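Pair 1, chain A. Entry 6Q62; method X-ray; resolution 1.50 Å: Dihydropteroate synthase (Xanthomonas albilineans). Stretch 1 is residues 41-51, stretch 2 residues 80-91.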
# COMPACT_ATOMS: atom_id res chain seq x y z
N THR A 41 -30.97 -0.12 9.86
CA THR A 41 -29.80 -0.89 9.43
C THR A 41 -29.73 -0.87 7.89
O THR A 41 -28.65 -0.67 7.31
CB THR A 41 -29.90 -2.32 9.98
OG1 THR A 41 -30.01 -2.21 11.38
CG2 THR A 41 -28.68 -3.19 9.62
N VAL A 42 -30.89 -1.08 7.23
CA VAL A 42 -30.99 -1.08 5.78
C VAL A 42 -30.50 0.27 5.22
O VAL A 42 -29.65 0.26 4.33
CB VAL A 42 -32.42 -1.45 5.31
CG1 VAL A 42 -32.63 -1.08 3.85
CG2 VAL A 42 -32.69 -2.93 5.53
N GLU A 43 -31.00 1.40 5.73
CA GLU A 43 -30.62 2.71 5.22
C GLU A 43 -29.12 2.99 5.41
O GLU A 43 -28.49 3.59 4.52
CB GLU A 43 -31.50 3.83 5.77
CG GLU A 43 -30.91 4.72 6.83
CD GLU A 43 -31.91 5.73 7.32
OE1 GLU A 43 -32.02 6.80 6.69
OE2 GLU A 43 -32.61 5.43 8.31
N ALA A 44 -28.55 2.55 6.55
CA ALA A 44 -27.11 2.73 6.80
C ALA A 44 -26.26 1.88 5.82
O ALA A 44 -25.23 2.34 5.32
CB ALA A 44 -26.79 2.36 8.24
N ALA A 45 -26.70 0.64 5.52
CA ALA A 45 -25.99 -0.24 4.57
C ALA A 45 -26.08 0.31 3.14
O ALA A 45 -25.06 0.31 2.41
CB ALA A 45 -26.59 -1.64 4.63
N VAL A 46 -27.25 0.85 2.77
CA VAL A 46 -27.43 1.42 1.43
C VAL A 46 -26.51 2.64 1.30
O VAL A 46 -25.74 2.71 0.35
CB VAL A 46 -28.91 1.75 1.13
CG1 VAL A 46 -29.06 2.59 -0.14
CG2 VAL A 46 -29.74 0.46 1.02
N ALA A 47 -26.54 3.56 2.28
CA ALA A 47 -25.66 4.74 2.23
C ALA A 47 -24.18 4.31 2.16
O ALA A 47 -23.40 4.91 1.42
CB ALA A 47 -25.90 5.62 3.45
N HIS A 48 -23.79 3.26 2.91
CA HIS A 48 -22.42 2.77 2.85
C HIS A 48 -22.05 2.22 1.45
O HIS A 48 -20.99 2.58 0.93
CB HIS A 48 -22.16 1.73 3.96
CG HIS A 48 -20.72 1.35 4.07
ND1 HIS A 48 -19.74 2.30 4.35
CD2 HIS A 48 -20.12 0.15 3.92
CE1 HIS A 48 -18.60 1.64 4.37
NE2 HIS A 48 -18.76 0.36 4.09
N GLY A 49 -22.93 1.42 0.85
CA GLY A 49 -22.71 0.90 -0.50
C GLY A 49 -22.60 2.03 -1.52
O GLY A 49 -21.73 1.99 -2.39
N LEU A 50 -23.41 3.09 -1.35
CA LEU A 50 -23.33 4.25 -2.26
C LEU A 50 -21.99 4.98 -2.12
O LEU A 50 -21.40 5.38 -3.13
CB LEU A 50 -24.48 5.23 -2.04
CG LEU A 50 -25.88 4.75 -2.42
CD1 LEU A 50 -26.92 5.80 -2.09
CD2 LEU A 50 -25.96 4.37 -3.89
N ARG A 51 -21.48 5.07 -0.88
CA ARG A 51 -20.17 5.70 -0.61
C ARG A 51 -19.06 4.86 -1.26
O ARG A 51 -18.17 5.41 -1.89
CB ARG A 51 -19.93 5.84 0.91
CG ARG A 51 -18.56 6.45 1.21
CD ARG A 51 -18.36 6.90 2.63
NE ARG A 51 -18.28 5.80 3.58
CZ ARG A 51 -17.17 5.17 3.94
NH1 ARG A 51 -16.01 5.50 3.39
NH2 ARG A 51 -17.20 4.21 4.84
N LEU A 80 -32.87 -12.55 5.08
CA LEU A 80 -33.63 -11.96 3.97
C LEU A 80 -34.06 -10.54 4.30
O LEU A 80 -33.98 -9.65 3.45
CB LEU A 80 -34.87 -12.82 3.65
CG LEU A 80 -34.59 -14.18 3.02
CD1 LEU A 80 -35.88 -15.06 3.05
CD2 LEU A 80 -34.07 -14.01 1.58
N ARG A 81 -34.51 -10.32 5.55
CA ARG A 81 -34.96 -8.99 6.04
C ARG A 81 -33.82 -7.97 5.92
O ARG A 81 -34.07 -6.80 5.69
CB ARG A 81 -35.41 -9.14 7.50
CG ARG A 81 -36.20 -8.02 8.13
CD ARG A 81 -36.70 -8.52 9.48
NE ARG A 81 -37.80 -9.45 9.27
CZ ARG A 81 -37.91 -10.67 9.78
NH1 ARG A 81 -37.00 -11.14 10.63
NH2 ARG A 81 -38.96 -11.42 9.49
N ARG A 82 -32.58 -8.43 6.07
CA ARG A 82 -31.42 -7.56 5.94
C ARG A 82 -31.00 -7.32 4.50
O ARG A 82 -30.89 -6.18 4.10
CB ARG A 82 -30.24 -8.16 6.70
CG ARG A 82 -30.46 -8.17 8.20
CD ARG A 82 -29.44 -9.05 8.88
NE ARG A 82 -29.68 -9.07 10.33
CZ ARG A 82 -28.83 -9.58 11.22
NH1 ARG A 82 -27.66 -10.07 10.83
NH2 ARG A 82 -29.13 -9.56 12.51
N VAL A 83 -30.73 -8.40 3.73
CA VAL A 83 -30.10 -8.23 2.42
C VAL A 83 -31.08 -7.83 1.32
O VAL A 83 -30.67 -7.07 0.45
CB VAL A 83 -29.21 -9.43 1.97
CG1 VAL A 83 -28.13 -9.72 3.02
CG2 VAL A 83 -30.01 -10.71 1.67
N ILE A 84 -32.33 -8.32 1.33
CA ILE A 84 -33.21 -8.01 0.17
C ILE A 84 -33.51 -6.52 0.02
O ILE A 84 -33.35 -6.01 -1.09
CB ILE A 84 -34.51 -8.88 0.18
CG1 ILE A 84 -34.16 -10.39 0.19
CG2 ILE A 84 -35.48 -8.47 -0.99
CD1 ILE A 84 -33.25 -10.86 -0.98
N PRO A 85 -33.91 -5.77 1.07
CA PRO A 85 -34.19 -4.33 0.86
C PRO A 85 -32.93 -3.57 0.42
O PRO A 85 -33.01 -2.63 -0.36
CB PRO A 85 -34.72 -3.86 2.22
CG PRO A 85 -35.06 -5.09 2.96
CD PRO A 85 -34.17 -6.17 2.47
N VAL A 86 -31.74 -4.00 0.91
CA VAL A 86 -30.47 -3.36 0.52
C VAL A 86 -30.16 -3.60 -0.96
O VAL A 86 -29.83 -2.65 -1.67
CB VAL A 86 -29.31 -3.82 1.44
CG1 VAL A 86 -27.95 -3.27 0.97
CG2 VAL A 86 -29.59 -3.36 2.87
N ILE A 87 -30.33 -4.85 -1.43
CA ILE A 87 -30.12 -5.16 -2.85
C ILE A 87 -31.13 -4.36 -3.71
O ILE A 87 -30.73 -3.77 -4.71
CB ILE A 87 -30.25 -6.69 -3.10
CG1 ILE A 87 -29.07 -7.42 -2.43
CG2 ILE A 87 -30.30 -7.01 -4.61
CD1 ILE A 87 -29.28 -8.88 -2.22
N GLU A 88 -32.42 -4.32 -3.30
CA GLU A 88 -33.45 -3.61 -4.09
C GLU A 88 -33.09 -2.12 -4.25
O GLU A 88 -33.17 -1.56 -5.34
CB GLU A 88 -34.84 -3.76 -3.45
CG GLU A 88 -35.37 -5.19 -3.53
CD GLU A 88 -36.68 -5.47 -2.84
OE1 GLU A 88 -37.01 -4.75 -1.87
OE2 GLU A 88 -37.37 -6.43 -3.24
N ARG A 89 -32.62 -1.50 -3.16
CA ARG A 89 -32.24 -0.09 -3.20
C ARG A 89 -30.95 0.15 -3.97
O ARG A 89 -30.89 1.07 -4.79
CB ARG A 89 -32.16 0.49 -1.78
CG ARG A 89 -33.54 0.77 -1.18
CD ARG A 89 -33.56 0.56 0.32
NE ARG A 89 -34.85 0.93 0.93
CZ ARG A 89 -35.91 0.13 1.03
NH1 ARG A 89 -35.86 -1.11 0.57
NH2 ARG A 89 -37.03 0.57 1.59
N LEU A 90 -29.91 -0.69 -3.74
CA LEU A 90 -28.64 -0.52 -4.45
C LEU A 90 -28.73 -0.82 -5.95
O LEU A 90 -28.04 -0.17 -6.73
CB LEU A 90 -27.50 -1.33 -3.79
CG LEU A 90 -27.00 -0.82 -2.43
CD1 LEU A 90 -25.99 -1.78 -1.84
CD2 LEU A 90 -26.37 0.61 -2.54
N VAL A 91 -29.57 -1.78 -6.37
CA VAL A 91 -29.71 -2.08 -7.81
C VAL A 91 -30.33 -0.86 -8.55
O VAL A 91 -29.94 -0.57 -9.68
CB VAL A 91 -30.43 -3.43 -8.07
CG1 VAL A 91 -31.92 -3.37 -7.78
CG2 VAL A 91 -30.16 -3.93 -9.50

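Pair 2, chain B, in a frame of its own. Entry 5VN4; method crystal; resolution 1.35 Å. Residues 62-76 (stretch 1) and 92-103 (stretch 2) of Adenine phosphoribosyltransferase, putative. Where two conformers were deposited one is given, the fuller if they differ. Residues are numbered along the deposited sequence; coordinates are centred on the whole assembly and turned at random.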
# COMPACT_ATOMS: atom_id res chain seq x y z
N VAL B 62 -16.35 2.46 4.68
CA VAL B 62 -15.51 3.65 4.85
C VAL B 62 -14.49 3.77 3.72
O VAL B 62 -14.23 4.87 3.22
CB VAL B 62 -14.86 3.68 6.25
CG1 VAL B 62 -13.76 4.75 6.32
CG2 VAL B 62 -15.90 3.95 7.34
N MET B 63 -13.89 2.65 3.30
CA MET B 63 -12.96 2.71 2.18
C MET B 63 -13.63 3.26 0.93
O MET B 63 -13.06 4.09 0.22
CB MET B 63 -12.35 1.33 1.91
CG MET B 63 -11.36 0.88 2.96
SD MET B 63 -9.83 1.86 2.97
CE MET B 63 -8.91 1.10 1.63
N ARG B 64 -14.85 2.80 0.65
CA ARG B 64 -15.61 3.34 -0.48
C ARG B 64 -15.90 4.83 -0.29
O ARG B 64 -15.87 5.60 -1.26
CB ARG B 64 -16.90 2.55 -0.66
CG ARG B 64 -17.69 2.89 -1.91
CD ARG B 64 -18.85 1.92 -2.09
NE ARG B 64 -18.39 0.54 -1.92
CZ ARG B 64 -18.72 -0.24 -0.90
NH1 ARG B 64 -19.54 0.20 0.05
NH2 ARG B 64 -18.24 -1.47 -0.83
N GLY B 65 -16.20 5.25 0.94
CA GLY B 65 -16.44 6.67 1.18
C GLY B 65 -15.20 7.51 0.95
O GLY B 65 -15.28 8.60 0.38
N ILE B 66 -14.03 7.00 1.36
CA ILE B 66 -12.76 7.68 1.09
C ILE B 66 -12.54 7.79 -0.41
O ILE B 66 -12.23 8.87 -0.94
CB ILE B 66 -11.60 6.93 1.77
CG1 ILE B 66 -11.72 6.94 3.29
CG2 ILE B 66 -10.25 7.51 1.32
CD1 ILE B 66 -10.86 5.88 3.94
N ARG B 67 -12.64 6.66 -1.11
CA ARG B 67 -12.46 6.64 -2.55
C ARG B 67 -13.41 7.62 -3.22
O ARG B 67 -12.99 8.45 -4.04
CB ARG B 67 -12.71 5.21 -3.06
CG ARG B 67 -12.34 4.95 -4.51
CD ARG B 67 -13.49 5.14 -5.50
NE ARG B 67 -14.77 4.56 -5.09
CZ ARG B 67 -15.17 3.32 -5.34
NH1 ARG B 67 -14.39 2.45 -5.97
NH2 ARG B 67 -16.37 2.93 -4.93
N ASP B 68 -14.70 7.54 -2.89
CA ASP B 68 -15.69 8.37 -3.55
C ASP B 68 -15.44 9.84 -3.28
O ASP B 68 -15.59 10.68 -4.18
CB ASP B 68 -17.10 7.99 -3.08
CG ASP B 68 -17.56 6.64 -3.61
OD1 ASP B 68 -16.91 6.08 -4.52
OD2 ASP B 68 -18.59 6.13 -3.11
N PHE B 69 -15.06 10.19 -2.05
CA PHE B 69 -14.80 11.59 -1.73
C PHE B 69 -13.71 12.16 -2.62
O PHE B 69 -13.89 13.22 -3.25
CB PHE B 69 -14.41 11.75 -0.26
CG PHE B 69 -14.12 13.17 0.11
CD1 PHE B 69 -15.15 14.01 0.51
CD2 PHE B 69 -12.85 13.70 -0.01
CE1 PHE B 69 -14.92 15.34 0.80
CE2 PHE B 69 -12.60 15.03 0.28
CZ PHE B 69 -13.64 15.85 0.70
N PHE B 70 -12.56 11.48 -2.69
CA PHE B 70 -11.43 12.05 -3.43
C PHE B 70 -11.60 11.95 -4.94
O PHE B 70 -11.19 12.86 -5.67
CB PHE B 70 -10.12 11.45 -2.94
CG PHE B 70 -9.68 11.98 -1.61
CD1 PHE B 70 -9.24 13.29 -1.48
CD2 PHE B 70 -9.72 11.17 -0.48
CE1 PHE B 70 -8.84 13.79 -0.27
CE2 PHE B 70 -9.32 11.68 0.75
CZ PHE B 70 -8.87 12.99 0.85
N VAL B 71 -12.21 10.88 -5.44
CA VAL B 71 -12.50 10.80 -6.87
C VAL B 71 -13.42 11.94 -7.29
O VAL B 71 -13.14 12.66 -8.26
CB VAL B 71 -13.06 9.42 -7.25
CG1 VAL B 71 -13.59 9.44 -8.68
CG2 VAL B 71 -11.99 8.36 -7.08
N ASP B 72 -14.51 12.15 -6.54
CA ASP B 72 -15.43 13.23 -6.87
C ASP B 72 -14.75 14.59 -6.78
O ASP B 72 -14.98 15.46 -7.62
CB ASP B 72 -16.67 13.19 -5.97
CG ASP B 72 -17.50 14.46 -6.06
OD1 ASP B 72 -17.22 15.43 -5.31
OD2 ASP B 72 -18.42 14.51 -6.90
N ARG B 73 -13.92 14.78 -5.75
CA ARG B 73 -13.26 16.06 -5.55
C ARG B 73 -12.36 16.40 -6.73
O ARG B 73 -12.40 17.52 -7.25
CB ARG B 73 -12.45 16.01 -4.25
CG ARG B 73 -11.71 17.28 -3.92
CD ARG B 73 -11.18 17.21 -2.50
NE ARG B 73 -10.43 18.41 -2.16
CZ ARG B 73 -10.98 19.54 -1.75
NH1 ARG B 73 -12.30 19.63 -1.61
NH2 ARG B 73 -10.21 20.58 -1.47
N TYR B 74 -11.54 15.44 -7.16
CA TYR B 74 -10.58 15.72 -8.21
C TYR B 74 -11.20 15.64 -9.60
O TYR B 74 -10.67 16.27 -10.53
CB TYR B 74 -9.35 14.82 -8.06
CG TYR B 74 -8.69 14.98 -6.70
CD1 TYR B 74 -8.59 16.23 -6.10
CD2 TYR B 74 -8.19 13.88 -6.02
CE1 TYR B 74 -8.00 16.38 -4.85
CE2 TYR B 74 -7.61 14.01 -4.77
CZ TYR B 74 -7.50 15.27 -4.19
OH TYR B 74 -6.92 15.40 -2.95
N LYS B 75 -12.31 14.92 -9.77
CA LYS B 75 -13.03 14.95 -11.03
C LYS B 75 -13.64 16.31 -11.30
O LYS B 75 -13.86 16.68 -12.45
CB LYS B 75 -14.16 13.92 -11.04
CG LYS B 75 -13.77 12.52 -11.45
CD LYS B 75 -14.98 11.80 -12.02
CE LYS B 75 -14.81 10.29 -12.00
NZ LYS B 75 -13.49 9.89 -12.56
N ASN B 76 -13.95 17.06 -10.24
CA ASN B 76 -14.68 18.31 -10.37
C ASN B 76 -13.78 19.54 -10.38
O ASN B 76 -14.28 20.67 -10.39
CB ASN B 76 -15.77 18.40 -9.30
CG ASN B 76 -16.97 17.51 -9.62
OD1 ASN B 76 -17.58 17.64 -10.68
ND2 ASN B 76 -17.29 16.58 -8.72
N PHE B 92 0.03 3.82 0.34
CA PHE B 92 -0.20 2.83 -0.71
C PHE B 92 -1.60 2.24 -0.63
O PHE B 92 -2.12 1.75 -1.63
CB PHE B 92 0.80 1.68 -0.57
CG PHE B 92 2.21 1.99 -1.02
CD1 PHE B 92 2.60 3.27 -1.41
CD2 PHE B 92 3.14 0.97 -1.06
CE1 PHE B 92 3.90 3.51 -1.84
CE2 PHE B 92 4.44 1.20 -1.48
CZ PHE B 92 4.83 2.47 -1.87
N LEU B 93 -2.20 2.23 0.57
CA LEU B 93 -3.52 1.63 0.77
C LEU B 93 -4.64 2.49 0.22
O LEU B 93 -5.75 1.97 0.01
CB LEU B 93 -3.75 1.44 2.27
CG LEU B 93 -2.82 0.44 2.95
CD1 LEU B 93 -2.83 0.62 4.46
CD2 LEU B 93 -3.23 -0.99 2.58
N LEU B 94 -4.39 3.77 -0.01
CA LEU B 94 -5.43 4.73 -0.34
C LEU B 94 -5.33 5.28 -1.76
O LEU B 94 -6.35 5.49 -2.41
CB LEU B 94 -5.40 5.91 0.65
CG LEU B 94 -5.50 5.53 2.13
CD1 LEU B 94 -5.32 6.76 3.02
CD2 LEU B 94 -6.83 4.84 2.42
N GLY B 95 -4.12 5.54 -2.26
CA GLY B 95 -3.93 6.17 -3.54
C GLY B 95 -4.44 5.40 -4.75
O GLY B 95 -5.15 5.95 -5.60
N PRO B 96 -4.07 4.11 -4.87
CA PRO B 96 -4.43 3.37 -6.09
C PRO B 96 -5.91 3.32 -6.40
O PRO B 96 -6.30 3.45 -7.57
CB PRO B 96 -3.82 1.99 -5.85
CG PRO B 96 -2.64 2.26 -4.99
CD PRO B 96 -3.11 3.35 -4.05
N MET B 97 -6.77 3.13 -5.39
CA MET B 97 -8.20 3.05 -5.68
C MET B 97 -8.76 4.37 -6.18
O MET B 97 -9.76 4.39 -6.90
CB MET B 97 -8.98 2.55 -4.46
CG MET B 97 -9.04 3.55 -3.30
SD MET B 97 -9.76 2.78 -1.83
CE MET B 97 -9.63 4.14 -0.68
N ILE B 98 -8.13 5.49 -5.80
CA ILE B 98 -8.51 6.79 -6.33
C ILE B 98 -7.96 6.98 -7.74
O ILE B 98 -8.69 7.37 -8.66
CB ILE B 98 -8.05 7.91 -5.37
CG1 ILE B 98 -8.72 7.74 -4.01
CG2 ILE B 98 -8.35 9.28 -5.96
CD1 ILE B 98 -8.01 8.48 -2.89
N ALA B 99 -6.67 6.68 -7.92
CA ALA B 99 -6.01 6.89 -9.20
C ALA B 99 -6.66 6.09 -10.32
O ALA B 99 -6.75 6.57 -11.45
CB ALA B 99 -4.53 6.53 -9.08
N VAL B 100 -7.10 4.86 -10.04
CA VAL B 100 -7.68 4.05 -11.10
C VAL B 100 -8.97 4.68 -11.61
O VAL B 100 -9.23 4.68 -12.82
CB VAL B 100 -7.84 2.58 -10.67
CG1 VAL B 100 -8.92 2.41 -9.62
CG2 VAL B 100 -8.11 1.70 -11.89
N GLU B 101 -9.79 5.25 -10.73
CA GLU B 101 -11.03 5.87 -11.18
C GLU B 101 -10.78 7.18 -11.90
O GLU B 101 -11.56 7.56 -12.79
CB GLU B 101 -11.98 6.11 -10.01
CG GLU B 101 -12.29 4.88 -9.19
CD GLU B 101 -12.94 3.78 -9.99
OE1 GLU B 101 -13.59 4.08 -11.02
OE2 GLU B 101 -12.81 2.61 -9.58
N LEU B 102 -9.74 7.91 -11.52
CA LEU B 102 -9.37 9.13 -12.22
C LEU B 102 -8.57 8.86 -13.49
O LEU B 102 -8.34 9.79 -14.26
CB LEU B 102 -8.55 10.03 -11.29
CG LEU B 102 -9.27 10.58 -10.06
CD1 LEU B 102 -8.28 11.32 -9.19
CD2 LEU B 102 -10.41 11.51 -10.48
N ASN B 103 -8.15 7.61 -13.70
CA ASN B 103 -7.33 7.24 -14.84
C ASN B 103 -6.02 8.02 -14.87
O ASN B 103 -5.63 8.58 -15.90
CB ASN B 103 -8.09 7.37 -16.16
CG ASN B 103 -7.37 6.71 -17.31
OD1 ASN B 103 -6.81 5.63 -17.16
ND2 ASN B 103 -7.36 7.37 -18.46
O HOH W 1 -11.70 2.45 -7.03
O HOH W 2 -11.10 11.62 -14.31

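The sharpest difference is polar. No hydrogen bond crosses between the helices of pair 1, whereas pair 2 carries one directly, Lys75(B) NZ to Glu101(B) O at 3.0 Å, and a long salt bridge, Arg67(B) NH1 to Glu101(B) OE2 at 3.9 Å. A water bridges the two: it accepts from Arg67(B) NH1 (2.9 Å from its O) and donates to Glu101(B) OE2 (2.8 Å) and Met97(B) O (2.7 Å).

The backbones beneath these differences are nearly identical. Fourteen central residues superpose with an RMSD of 0.3 Å over N, CA and C. The helix axes approach to 9.2 Å and cross at -42° in pair 1; the values in pair 2 are 9.1 Å and -44°. Buried area differs, 411 against 634 Å², at nearly the same helix spacing; part of the surplus is Met63(B), which has no counterpart in pair 1, and part lies at matched positions such as Glu101(B), 62 Å² against 38 Å² for Arg89(A).

Two matches are close to exact. Val46(A) and Val71(B) have side-chain centres 0.1 Å apart and both adopt t; Leu90(A) and Leu102(B), 0.3 Å apart, are both m,t. Their mutual packing is accordingly alike: Val46(A) CG1 lies 4.1 Å from Leu90(A) CD2, and Val71(B) CG1 lies 4.2 Å from Leu102(B) CD2. Val86(A) matches Ile98(B), whose CD1 reaches 3.6 Å from Phe70(B) CB; at the equivalent place Val86(A) CG2 sits 3.9 Å from Ala45(A) CB.

Elsewhere the same positions are filled differently. Val42(A) packs its CG1 against Pro85(A) CB at 3.8 Å and over one face of the Arg89(A) guanidinium. Its counterpart Arg67(B) instead lays its aliphatic part along the partner helix, CG 3.8 Å from Met97(B) CG and CD 3.9 Å from Glu101(B) CG, while its NE forms a salt bridge with Asp68(B) OD1 at 2.7 Å. The charge at the partner position is reversed: Arg89(A) matches Glu101(B), and Arg89(A) NH1 turns back to its own helix in a weak hydrogen bond to Pro85(A) O at 3.4 Å.

Gly49(A) matches Tyr74(B). An ideal CB on the glycine would lie 2.9 Å from Leu90(A) CD1, a clash, yet Tyr74(B) CB stands 3.8 Å from Leu102(B) CD1, which lies at the edge of the tyrosine ring. The CA atoms superpose to 0.4 Å, but Tyr74(B) CA is 5.1 Å from Leu102(B) CD1, against 4.4 Å from Gly49(A) CA to Leu90(A) CD1, so the leucine methyl stands farther off in pair 2. Next along, Leu50(A) CD2 meets Leu90(A) CD2 at 4.0 Å, while Lys75(B) CG meets Leu102(B) CD2 at 3.6 Å before its amine reaches the Glu101(B) carbonyl.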